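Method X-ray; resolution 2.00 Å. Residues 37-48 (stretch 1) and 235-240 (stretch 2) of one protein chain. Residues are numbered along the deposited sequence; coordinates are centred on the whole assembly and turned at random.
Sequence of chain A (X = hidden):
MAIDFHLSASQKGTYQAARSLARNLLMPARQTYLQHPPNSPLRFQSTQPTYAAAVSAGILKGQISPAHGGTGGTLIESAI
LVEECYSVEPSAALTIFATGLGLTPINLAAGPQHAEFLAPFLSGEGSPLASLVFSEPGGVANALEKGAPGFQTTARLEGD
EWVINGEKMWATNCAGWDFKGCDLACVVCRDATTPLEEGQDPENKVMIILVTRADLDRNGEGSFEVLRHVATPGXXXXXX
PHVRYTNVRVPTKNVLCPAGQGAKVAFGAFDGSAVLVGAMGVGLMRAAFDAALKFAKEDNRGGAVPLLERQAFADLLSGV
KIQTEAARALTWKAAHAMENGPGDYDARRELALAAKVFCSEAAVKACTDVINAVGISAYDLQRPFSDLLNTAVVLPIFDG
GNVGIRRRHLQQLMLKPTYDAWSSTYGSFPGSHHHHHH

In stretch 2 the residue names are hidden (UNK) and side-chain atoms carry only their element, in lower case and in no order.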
ATOM      1  N   PRO A  37      -9.436 -36.375  -5.189  1.00 27.32           N
ATOM      2  CA  PRO A  37     -10.065 -35.122  -5.613  1.00 27.51           C
ATOM      3  C   PRO A  37      -9.724 -33.965  -4.660  1.00 28.52           C
ATOM      4  O   PRO A  37      -9.544 -34.192  -3.468  1.00 24.46           O
ATOM      5  CB  PRO A  37     -11.566 -35.448  -5.551  1.00 33.08           C
ATOM      6  CG  PRO A  37     -11.645 -36.953  -5.638  1.00 33.14           C
ATOM      7  CD  PRO A  37     -10.425 -37.425  -4.896  1.00 28.26           C
ATOM      8  N   PRO A  38      -9.672 -32.729  -5.183  1.00 31.78           N
ATOM      9  CA  PRO A  38      -9.211 -31.511  -4.502  1.00 33.00           C
ATOM     10  C   PRO A  38      -9.910 -31.244  -3.155  1.00 33.30           C
ATOM     11  O   PRO A  38      -9.323 -30.684  -2.225  1.00 35.55           O
ATOM     12  CB  PRO A  38      -9.588 -30.392  -5.491  1.00 37.79           C
ATOM     13  CG  PRO A  38      -9.823 -31.072  -6.803  1.00 36.00           C
ATOM     14  CD  PRO A  38     -10.338 -32.432  -6.465  1.00 38.26           C
ATOM     15  N   ASN A  39     -11.173 -31.633  -3.076  1.00 27.90           N
ATOM     16  CA  ASN A  39     -11.991 -31.392  -1.901  1.00 34.25           C
ATOM     17  C   ASN A  39     -12.212 -32.644  -1.055  1.00 32.99           C
ATOM     18  O   ASN A  39     -13.014 -32.621  -0.125  1.00 35.57           O
ATOM     19  CB  ASN A  39     -13.364 -30.857  -2.347  1.00 39.97           C
ATOM     20  CG  ASN A  39     -14.029 -31.740  -3.418  1.00 42.95           C
ATOM     21  OD1 ASN A  39     -13.387 -32.605  -4.023  1.00 33.24           O
ATOM     22  ND2 ASN A  39     -15.325 -31.518  -3.647  1.00 45.23           N
ATOM     23  N   SER A  40     -11.534 -33.745  -1.380  1.00 24.75           N
ATOM     24  CA  SER A  40     -11.818 -35.009  -0.693  1.00 21.89           C
ATOM     25  C   SER A  40     -11.173 -35.114   0.687  1.00 23.39           C
ATOM     26  O   SER A  40      -9.979 -34.862   0.831  1.00 21.76           O
ATOM     27  CB  SER A  40     -11.369 -36.200  -1.550  1.00 22.66           C
ATOM     28  OG  SER A  40     -11.567 -37.412  -0.845  1.00 23.42           O
ATOM     29  N   PRO A  41     -11.954 -35.520   1.707  1.00 21.83           N
ATOM     30  CA  PRO A  41     -11.339 -35.830   3.003  1.00 21.38           C
ATOM     31  C   PRO A  41     -10.282 -36.936   2.911  1.00 23.67           C
ATOM     32  O   PRO A  41      -9.492 -37.117   3.852  1.00 20.81           O
ATOM     33  CB  PRO A  41     -12.527 -36.307   3.850  1.00 23.87           C
ATOM     34  CG  PRO A  41     -13.714 -35.651   3.231  1.00 24.30           C
ATOM     35  CD  PRO A  41     -13.421 -35.620   1.752  1.00 22.98           C
ATOM     36  N   LEU A  42     -10.284 -37.683   1.811  1.00 19.64           N
ATOM     37  CA  LEU A  42      -9.289 -38.736   1.605  1.00 22.32           C
ATOM     38  C   LEU A  42      -7.874 -38.174   1.420  1.00 23.14           C
ATOM     39  O   LEU A  42      -6.882 -38.910   1.568  1.00 21.68           O
ATOM     40  CB  LEU A  42      -9.648 -39.606   0.390  1.00 23.39           C
ATOM     41  CG  LEU A  42     -10.449 -40.915   0.544  1.00 31.83           C
ATOM     42  CD1 LEU A  42     -11.515 -40.816   1.618  1.00 34.00           C
ATOM     43  CD2 LEU A  42     -11.074 -41.297  -0.793  1.00 33.87           C
ATOM     44  N   ARG A  43      -7.765 -36.897   1.054  1.00 21.29           N
ATOM     45  CA  ARG A  43      -6.441 -36.292   0.944  1.00 19.00           C
ATOM     46  C   ARG A  43      -5.756 -36.327   2.309  1.00 20.00           C
ATOM     47  O   ARG A  43      -4.622 -36.792   2.435  1.00 18.58           O
ATOM     48  CB  ARG A  43      -6.515 -34.854   0.418  1.00 19.48           C
ATOM     49  CG  ARG A  43      -6.814 -34.785  -1.060  1.00 20.36           C
ATOM     50  CD  ARG A  43      -6.496 -33.432  -1.686  1.00 24.54           C
ATOM     51  NE  ARG A  43      -6.526 -33.556  -3.143  1.00 24.05           N
ATOM     52  CZ  ARG A  43      -6.011 -32.679  -3.996  1.00 25.35           C
ATOM     53  NH1 ARG A  43      -5.424 -31.565  -3.562  1.00 20.63           N
ATOM     54  NH2 ARG A  43      -6.086 -32.924  -5.298  1.00 26.52           N
ATOM     55  N   PHE A  44      -6.452 -35.825   3.320  1.00 18.93           N
ATOM     56  CA  PHE A  44      -5.967 -35.880   4.699  1.00 18.28           C
ATOM     57  C   PHE A  44      -5.635 -37.327   5.092  1.00 21.45           C
ATOM     58  O   PHE A  44      -4.525 -37.629   5.512  1.00 19.82           O
ATOM     59  CB  PHE A  44      -7.037 -35.314   5.634  1.00 17.74           C
ATOM     60  CG  PHE A  44      -6.853 -35.691   7.067  1.00 20.47           C
ATOM     61  CD1 PHE A  44      -5.836 -35.129   7.822  1.00 19.09           C
ATOM     62  CD2 PHE A  44      -7.723 -36.587   7.675  1.00 22.26           C
ATOM     63  CE1 PHE A  44      -5.681 -35.460   9.153  1.00 18.77           C
ATOM     64  CE2 PHE A  44      -7.573 -36.926   8.998  1.00 21.80           C
ATOM     65  CZ  PHE A  44      -6.548 -36.364   9.742  1.00 22.47           C
ATOM     66  N   GLN A  45      -6.598 -38.226   4.939  1.00 19.52           N
ATOM     67  CA  GLN A  45      -6.393 -39.609   5.360  1.00 20.23           C
ATOM     68  C   GLN A  45      -5.167 -40.225   4.695  1.00 19.78           C
ATOM     69  O   GLN A  45      -4.398 -40.935   5.345  1.00 21.39           O
ATOM     70  CB  GLN A  45      -7.647 -40.460   5.113  1.00 22.20           C
ATOM     71  CG  GLN A  45      -8.840 -40.070   5.966  1.00 23.68           C
ATOM     72  CD  GLN A  45      -9.989 -41.074   5.860  1.00 26.84           C
ATOM     73  OE1 GLN A  45     -10.500 -41.574   6.874  1.00 25.08           O
ATOM     74  NE2 GLN A  45     -10.380 -41.385   4.639  1.00 22.49           N
ATOM     75  N   SER A  46      -4.964 -39.921   3.412  1.00 20.92           N
ATOM     76  CA  SER A  46      -3.856 -40.489   2.658  1.00 21.68           C
ATOM     77  C   SER A  46      -2.482 -40.051   3.182  1.00 21.82           C
ATOM     78  O   SER A  46      -1.471 -40.620   2.797  1.00 18.86           O
ATOM     79  CB  SER A  46      -3.958 -40.136   1.164  1.00 22.53           C
ATOM     80  OG  SER A  46      -3.526 -38.802   0.916  1.00 21.46           O
ATOM     81  N   THR A  47      -2.434 -39.033   4.033  1.00 18.47           N
ATOM     82  CA  THR A  47      -1.139 -38.597   4.571  1.00 21.93           C
ATOM     83  C   THR A  47      -0.712 -39.333   5.849  1.00 20.45           C
ATOM     84  O   THR A  47       0.325 -39.029   6.423  1.00 19.75           O
ATOM     85  CB  THR A  47      -1.100 -37.072   4.841  1.00 21.01           C
ATOM     86  OG1 THR A  47      -2.081 -36.734   5.827  1.00 19.72           O
ATOM     87  CG2 THR A  47      -1.391 -36.294   3.564  1.00 19.81           C
ATOM     88  N   GLN A  48      -1.499 -40.304   6.290  1.00 20.35           N
ATOM     89  CA  GLN A  48      -1.150 -40.999   7.529  1.00 22.20           C
ATOM     90  C   GLN A  48       0.218 -41.705   7.470  1.00 21.14           C
ATOM     91  O   GLN A  48       1.039 -41.558   8.383  1.00 21.09           O
ATOM     92  CB  GLN A  48      -2.256 -41.967   7.971  1.00 22.34           C
ATOM     93  CG  GLN A  48      -2.020 -42.496   9.397  1.00 21.64           C
ATOM     94  CD  GLN A  48      -3.087 -43.456   9.886  1.00 27.31           C
ATOM     95  OE1 GLN A  48      -4.013 -43.799   9.158  1.00 26.40           O
ATOM     96  NE2 GLN A  48      -2.945 -43.912  11.129  1.00 26.61           N
ATOM     97  N   UNK A 235      -4.133 -25.929   1.677  1.00 19.47           N
ATOM     98  CA  UNK A 235      -4.096 -26.856   2.818  1.00 19.68           C
ATOM     99  C   UNK A 235      -5.166 -27.948   2.649  1.00 20.48           C
ATOM    100  O   UNK A 235      -5.943 -28.239   3.567  1.00 17.81           O
ATOM    101  c   UNK A 235      -2.268 -23.098   4.388  1.00 23.44           C
ATOM    102  n   UNK A 235      -3.333 -23.773   3.985  1.00 20.12           N
ATOM    103  n   UNK A 235      -1.484 -23.920   5.065  1.00 20.18           N
ATOM    104  c   UNK A 235      -3.242 -25.078   4.420  1.00 21.68           C
ATOM    105  c   UNK A 235      -4.300 -26.106   4.133  1.00 20.09           C
ATOM    106  c   UNK A 235      -2.072 -25.165   5.098  1.00 22.08           C
ATOM    107  N   UNK A 236      -5.192 -28.549   1.466  1.00 18.88           N
ATOM    108  CA  UNK A 236      -6.263 -29.480   1.090  1.00 21.21           C
ATOM    109  C   UNK A 236      -6.154 -30.862   1.761  1.00 24.51           C
ATOM    110  O   UNK A 236      -7.095 -31.662   1.702  1.00 19.13           O
ATOM    111  c   UNK A 236      -6.474 -28.278  -1.119  1.00 24.12           C
ATOM    112  c   UNK A 236      -6.345 -29.649  -0.436  1.00 21.05           C
ATOM    113  o   UNK A 236      -5.169 -30.316  -0.921  1.00 20.28           O
ATOM    114  N   UNK A 237      -5.011 -31.138   2.393  1.00 19.95           N
ATOM    115  CA  UNK A 237      -4.827 -32.385   3.136  1.00 17.79           C
ATOM    116  C   UNK A 237      -4.980 -32.129   4.636  1.00 19.57           C
ATOM    117  O   UNK A 237      -4.702 -33.000   5.466  1.00 20.61           O
ATOM    118  c   UNK A 237      -3.450 -33.014   2.841  1.00 17.77           C
ATOM    119  o   UNK A 237      -2.421 -32.392   3.614  1.00 21.52           O
ATOM    120  N   UNK A 238      -5.414 -30.926   4.980  1.00 17.91           N
ATOM    121  CA  UNK A 238      -5.605 -30.574   6.385  1.00 20.91           C
ATOM    122  C   UNK A 238      -7.067 -30.754   6.767  1.00 20.94           C
ATOM    123  O   UNK A 238      -7.955 -30.335   6.033  1.00 21.08           O
ATOM    124  c   UNK A 238      -3.663 -28.960   6.448  1.00 18.42           C
ATOM    125  c   UNK A 238      -5.178 -29.121   6.665  1.00 19.86           C
ATOM    126  c   UNK A 238      -5.581 -28.718   8.060  1.00 18.94           C
ATOM    127  N   UNK A 239      -7.319 -31.392   7.904  1.00 18.99           N
ATOM    128  CA  UNK A 239      -8.691 -31.656   8.340  1.00 18.33           C
ATOM    129  C   UNK A 239      -9.035 -30.895   9.632  1.00 21.86           C
ATOM    130  O   UNK A 239      -8.516 -31.205  10.698  1.00 21.04           O
ATOM    131  o   UNK A 239     -10.213 -33.434   9.014  1.00 20.59           O
ATOM    132  c   UNK A 239      -8.901 -33.161   8.549  1.00 23.62           C
ATOM    133  N   UNK A 240      -9.927 -29.917   9.534  1.00 21.61           N
ATOM    134  CA  UNK A 240     -10.429 -29.227  10.715  1.00 22.65           C
ATOM    135  C   UNK A 240     -11.923 -29.033  10.587  1.00 24.47           C
ATOM    136  O   UNK A 240     -12.391 -27.924  10.373  1.00 23.18           O
TER
HETATM  137  O   HOH W   1      -8.506 -33.660   2.995  1.00 20.17           O
HETATM  138  O   HOH W   2      -1.877 -33.825   5.984  1.00 22.59           O

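Position 235 carries one carbon followed by a five-membered ring of three carbons and two nitrogens, an imidazole. The ring lies out of reach of stretch 1, and both of its nitrogens are hydrogen-bonded elsewhere in the structure. The residue is His-235. Its backbone O accepts from N of position 238 at 3.1 Å, closing a type I turn that spans positions 235 to 238.

At position 236 a single carbon bears one oxygen and one methyl carbon, a branch at CB that points toward stretch 1. Pro-38 O lies 3.6 Å from this CB, and the side-chain oxygen receives a hydrogen bond from NH1 of Arg-43. A branched carbon with one hydroxyl and one methyl identifies Thr-236. The bond from Arg-43 NH1 to Thr-236 OG1 measures 2.9 Å with an angle of 158° at the hydrogen, and OG1 sits near the guanidinium plane, where the N-H groups point.

Position 237 has one carbon and one oxygen, unbranched. Its CB packs 3.9 Å from Thr-47 CG2 and 4.0 Å from Arg-43 O, while its backbone O approaches Phe-44 CA at 3.2 Å in a CA-H...O contact. The short hydroxymethyl side chain is that of Ser-237. Water 2 links the side chains, 2.8 Å from Ser-237 OG and donating to Thr-47 OG1 at 2.9 Å.

Three carbons make up the side chain at position 238, one carrying the other two. CB points away from stretch 1, and the side chain makes no contact with it. This is Val-238.

Position 239 again shows one carbon and one oxygen, with CB directed toward stretch 1. That carbon lies over a face of the Phe-44 ring, 3.6 Å from CB to the ring centroid and 13° off the normal, a CH-pi contact. The residue is Ser-239.

No side-chain atoms are present at position 240, and stretch 1 covers none of it; it is Gly-240.

The contact sets the start of a helix and the loop before it against an irregular segment, burying 335 Å² in total, both sides summed. Ser-40 caps the helix, its OG accepting from Leu-42 N at 3.0 Å. Water 1 extends the polar network between the stretches: it donates to Ser-40 O at 2.9 Å and Thr-236 O at 2.8 Å, and accepts from Phe-44 N at 3.0 Å. The direct Arg-43 to Thr-236 bond and the two waters thus accompany close packing around Phe-44, whose ring meets Ser-239 CB over its face and Ser-237 O at its edge.

Stretch 2 (235-240) HTSVSG
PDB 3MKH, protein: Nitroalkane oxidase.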